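Local coordinates for activator of Hsp90 ATPase homologue 1/2-like C-terminal domain-containing protein (Staphylococcus saprophyticus subsp. saprophyticus, PDB 3Q6A) that is of unknown function but belongs to the AHA1 family of the SRPBCC superfamily, whose members often bind hydrophobic ligands in a deep cavity, at the interface of chains A and B. Sequence-based numbering; all coordinates share one arbitrary frame. Chains: chain A/B, uncharacterized protein.

The interface of chains A and B. Residues chain A 7, 117, 120-121, 124-125; chain B 114, 129-130.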
# COMPACT_ATOMS: atom_id res chain seq x y z
N MSE A 7 -0.16 8.08 6.24
CA MSE A 7 1.02 7.22 6.28
C MSE A 7 2.15 7.90 7.04
O MSE A 7 2.45 9.07 6.81
CB MSE A 7 1.52 6.92 4.85
CG MSE A 7 2.76 6.03 4.79
SE MSE A 7 2.37 4.32 5.14
CE MSE A 7 2.16 3.79 3.58
N SER A 117 3.03 4.02 0.18
CA SER A 117 3.97 2.96 0.52
C SER A 117 5.23 3.13 -0.31
O SER A 117 6.34 2.94 0.17
CB SER A 117 3.32 1.59 0.24
OG SER A 117 2.21 1.38 1.09
N LYS A 120 7.16 5.94 1.23
CA LYS A 120 7.84 5.53 2.46
C LYS A 120 9.18 4.82 2.20
O LYS A 120 10.21 5.18 2.79
CB LYS A 120 6.90 4.64 3.28
CG LYS A 120 7.35 4.40 4.72
CD LYS A 120 6.34 3.57 5.47
CE LYS A 120 6.85 3.15 6.85
NZ LYS A 120 7.20 4.29 7.73
N VAL A 121 9.19 3.83 1.31
CA VAL A 121 10.43 3.08 0.99
C VAL A 121 11.45 3.99 0.33
O VAL A 121 12.63 4.00 0.69
CB VAL A 121 10.15 1.91 0.04
CG1 VAL A 121 11.40 1.05 -0.11
CG2 VAL A 121 8.99 1.09 0.57
N GLU A 124 12.72 6.43 3.14
CA GLU A 124 13.37 5.77 4.29
C GLU A 124 14.52 4.85 3.90
O GLU A 124 15.43 4.63 4.70
CB GLU A 124 12.33 4.96 5.09
CG GLU A 124 11.41 5.80 5.95
CD GLU A 124 10.35 4.99 6.68
OE1 GLU A 124 10.41 3.73 6.64
OE2 GLU A 124 9.45 5.61 7.28
N HIS A 125 14.50 4.34 2.68
CA HIS A 125 15.55 3.41 2.29
C HIS A 125 16.35 3.70 1.04
O HIS A 125 17.31 2.99 0.75
CB HIS A 125 14.95 2.01 2.20
CG HIS A 125 14.47 1.48 3.52
ND1 HIS A 125 15.31 1.29 4.59
CD2 HIS A 125 13.23 1.14 3.95
CE1 HIS A 125 14.62 0.86 5.63
NE2 HIS A 125 13.35 0.75 5.26
N TYR B 114 -1.40 -2.37 1.95
CA TYR B 114 -0.19 -2.06 2.70
C TYR B 114 0.66 -3.33 2.94
O TYR B 114 1.86 -3.32 2.70
CB TYR B 114 -0.55 -1.42 4.04
CG TYR B 114 0.66 -0.96 4.81
CD1 TYR B 114 1.53 -0.02 4.26
CD2 TYR B 114 0.95 -1.48 6.07
CE1 TYR B 114 2.69 0.38 4.95
CE2 TYR B 114 2.10 -1.07 6.77
CZ TYR B 114 2.96 -0.15 6.20
OH TYR B 114 4.08 0.27 6.90
N ILE B 129 9.46 -1.77 5.74
CA ILE B 129 8.82 -0.48 5.99
C ILE B 129 7.67 -0.61 6.97
O ILE B 129 6.50 -0.49 6.58
CB ILE B 129 8.27 0.15 4.70
CG1 ILE B 129 7.53 -0.91 3.87
CG2 ILE B 129 9.40 0.81 3.94
CD1 ILE B 129 6.57 -0.35 2.82
N ARG B 130 8.02 -0.85 8.24
CA ARG B 130 7.06 -0.99 9.33
C ARG B 130 5.92 -1.96 9.03
O ARG B 130 4.84 -1.54 8.64
CB ARG B 130 6.48 0.37 9.70
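B:Ile129, in the loop that follows the C-terminal helix of chain B, lies against one flank of the matching helix of chain A (residues 102-125) and carries much of the apolar contact. Its CG2 methyl presses on CG2 of A:Val121 at 3.4 Å, tighter than usual for two methyls, and the two side chains meet at about a right angle. The same CG2 reaches the imidazole of A:His125 at its edge, in the ring plane, near CD2. On the isoleucine's longer branch, CD1 also touches A:Val121 CG2, at 3.6 Å; a chi1 of 45° tucks CG1 into the gap flanked by backbone N and C, and both branches can engage that one methyl.

A:Lys120 contributes its aliphatic stem. Its CD and CE run past B:Ile129 CB, and CE also comes to 4.0 Å from CB of B:Arg130, a poorly ordered residue with an incomplete side chain. The lysine stays extended until chi4 (59°), where the bend directs NZ back to its own chain and into a salt bridge with A:Glu124 OE2 one helical turn on, at 2.6 Å, on the syn side but 20° out of the carboxylate plane.

The interface is two-fold symmetric, so each contact recurs with the chains exchanged; whether the pair is a dimer in solution the structure alone does not show.

B:Tyr114 packs on the other part of the patch. The selenomethionine A:Met7, on strand 3-9, brings its CE methyl to 3.7 Å from ring atom CE1, while A:Ser117 OG sits at the ring's edge, in plane, 3.5 Å from CD1. Within chain B, the phenol ties the loop to the helix: B:Tyr114 OH lies 2.6 Å from both B:Ile129 O and the less certain B:Arg130 O, its one proton shared or alternating between these carbonyls.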